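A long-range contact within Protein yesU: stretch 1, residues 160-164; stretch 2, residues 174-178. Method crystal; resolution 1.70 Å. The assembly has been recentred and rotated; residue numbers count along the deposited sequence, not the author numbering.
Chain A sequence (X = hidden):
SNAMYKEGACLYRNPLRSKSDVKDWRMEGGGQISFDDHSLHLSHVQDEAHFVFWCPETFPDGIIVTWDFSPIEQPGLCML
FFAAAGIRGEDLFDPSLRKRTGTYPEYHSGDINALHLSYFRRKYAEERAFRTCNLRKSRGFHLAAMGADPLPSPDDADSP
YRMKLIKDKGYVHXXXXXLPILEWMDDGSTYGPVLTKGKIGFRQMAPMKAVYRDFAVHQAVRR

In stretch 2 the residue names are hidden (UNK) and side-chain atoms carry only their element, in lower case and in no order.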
# COMPACT_ATOMS: atom_id res chain seq x y z
N PRO A 160 5.61 5.54 -15.80
CA PRO A 160 5.42 5.11 -14.41
C PRO A 160 6.68 4.58 -13.72
O PRO A 160 7.71 4.34 -14.35
CB PRO A 160 4.36 4.02 -14.54
CG PRO A 160 4.76 3.35 -15.81
CD PRO A 160 5.09 4.52 -16.73
N TYR A 161 6.57 4.40 -12.40
CA TYR A 161 7.67 3.87 -11.59
C TYR A 161 7.31 2.44 -11.19
O TYR A 161 6.15 2.14 -10.91
CB TYR A 161 7.87 4.77 -10.37
CG TYR A 161 8.39 6.14 -10.73
CD1 TYR A 161 9.77 6.39 -10.79
CD2 TYR A 161 7.52 7.17 -11.09
CE1 TYR A 161 10.26 7.63 -11.22
CE2 TYR A 161 8.00 8.41 -11.52
CZ TYR A 161 9.37 8.63 -11.59
OH TYR A 161 9.86 9.83 -12.07
N ARG A 162 8.31 1.56 -11.18
CA ARG A 162 8.11 0.14 -10.83
C ARG A 162 8.28 -0.10 -9.33
O ARG A 162 9.39 -0.04 -8.81
CB ARG A 162 9.09 -0.73 -11.62
CG ARG A 162 8.69 -0.96 -13.08
CD ARG A 162 7.55 -1.98 -13.16
NE ARG A 162 7.02 -2.19 -14.51
CZ ARG A 162 7.63 -2.87 -15.47
NH1 ARG A 162 8.82 -3.42 -15.27
NH2 ARG A 162 7.04 -3.01 -16.65
N MSE A 163 7.17 -0.35 -8.66
CA MSE A 163 7.16 -0.57 -7.21
C MSE A 163 7.19 -2.06 -6.90
O MSE A 163 6.47 -2.84 -7.54
CB MSE A 163 5.89 0.05 -6.62
CG MSE A 163 5.46 1.32 -7.33
SE MSE A 163 6.66 2.82 -7.05
CE MSE A 163 8.09 2.45 -8.26
N LYS A 164 8.00 -2.47 -5.93
CA LYS A 164 8.10 -3.88 -5.56
C LYS A 164 8.24 -4.03 -4.06
O LYS A 164 9.11 -3.43 -3.44
CB LYS A 164 9.29 -4.55 -6.26
CG LYS A 164 9.42 -6.04 -5.95
CD LYS A 164 10.57 -6.71 -6.69
CE LYS A 164 10.29 -6.82 -8.19
NZ LYS A 164 11.39 -7.54 -8.91
N UNK A 174 11.33 -3.08 0.40
CA UNK A 174 10.67 -2.21 -0.56
C UNK A 174 11.67 -1.56 -1.50
O UNK A 174 12.71 -1.06 -1.06
c UNK A 174 9.90 -1.13 0.22
c UNK A 174 9.29 1.21 -0.43
c UNK A 174 8.54 2.13 -1.17
c UNK A 174 7.47 0.31 -2.32
c UNK A 174 9.14 -0.16 -0.63
c UNK A 174 7.63 1.68 -2.11
c UNK A 174 8.23 -0.60 -1.58
N UNK A 175 11.36 -1.58 -2.79
CA UNK A 175 12.24 -0.97 -3.79
C UNK A 175 11.42 -0.22 -4.83
O UNK A 175 10.24 -0.50 -5.02
c UNK A 175 13.10 -2.04 -4.48
o UNK A 175 12.30 -2.93 -5.25
N UNK A 176 12.06 0.75 -5.48
CA UNK A 176 11.44 1.55 -6.53
C UNK A 176 12.42 1.56 -7.70
O UNK A 176 13.57 1.96 -7.55
c UNK A 176 11.19 3.01 -6.06
c UNK A 176 10.70 3.85 -7.23
c UNK A 176 9.96 4.38 -4.27
c UNK A 176 10.17 3.01 -4.92
N UNK A 177 11.95 1.11 -8.86
CA UNK A 177 12.79 1.02 -10.05
C UNK A 177 14.04 0.21 -9.72
O UNK A 177 15.12 0.47 -10.24
n UNK A 177 12.31 4.17 -12.04
c UNK A 177 13.15 2.43 -10.56
o UNK A 177 10.88 2.60 -11.31
c UNK A 177 12.02 3.08 -11.34
N UNK A 178 13.87 -0.79 -8.85
CA UNK A 178 14.97 -1.66 -8.47
C UNK A 178 15.89 -1.14 -7.37
O UNK A 178 16.75 -1.88 -6.89
O HOH W 1 11.38 -1.86 -7.72
O HOH W 2 11.59 -5.14 -2.92

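Position 174 carries seven side-chain carbons, one leading into a ring of six, with no heteroatom. Its CA-to-CB bond points sideways, but the end of the side chain comes nearer to stretch 1. A ring carbon and CA of 174 each lie 3.5 Å from Lys164 O, the CA in a CA-H...O contact. A hydroxyl-free six-carbon ring identifies Phe174, and this apolar side chain suits a buried site.

Position 175 has one carbon and one oxygen, the oxygen 3.6 Å from Lys164 CB on the same face of the sheet. This is Ser175. It forms the hydrogen-bonded antiparallel pair with Lys164: Lys164 N donates to Ser175 O at 3.1 Å, and Ser175 N donates to Lys164 O at 3.0 Å. The small hydroxyl suits this buried place because it can engage two waters: OG is 2.8 Å from water 1 and 3.3 Å from water 2, which itself donates to Lys164 O at 3.1 Å.

Position 176 shows four carbons, forked at the first, with one arm two carbons long. The one-carbon arm lies 3.1 Å from Met163 CE, a very tight apolar contact, and 4.3 Å from Tyr161 CB. This is beta-branched Ile176, a type well suited to an extended strand. It sits opposite Met163, a selenomethionine, in the non-hydrogen-bonded pair, and both side chains occupy the other face.

Position 177 has two carbons, the second bearing one oxygen and one nitrogen. The side chain turns back to stretch 1, so that its oxygen accepts from Arg162 N at 2.8 Å, while its nitrogen rests 3.6 Å from Tyr161 CD1. This short amide is Asn177. Its phi/psi of 54/34° is a left-handed conformation that asparagine tolerates well. Asn177 N donates to Arg162 O, also at 2.8 Å.

Position 178 has no side-chain atoms, hence none to touch stretch 1, and is Gly178. At phi/psi 84/-9° a CB would be jammed against the carbonyl oxygen of Asn177, so the backbone itself calls for glycine. Its N donates to water 1 at 2.9 Å.

The contact is a pair of nearly antiparallel strands, their directions 170° apart, burying 364 Å² in all. Backbone bonds fix the register at Lys164 and Ser175, and Met163 packs on Ile176. Where strand gives way to loop, Asn177 extends the pairing with both its backbone N, which donates to Arg162 O, and its side-chain OD1, which accepts from Arg162 N. Water 1 reinforces this end, donating to Arg162 O at 2.9 Å and linking it to Ser175 and Gly178.

Stretch 2 (174-178) FSING
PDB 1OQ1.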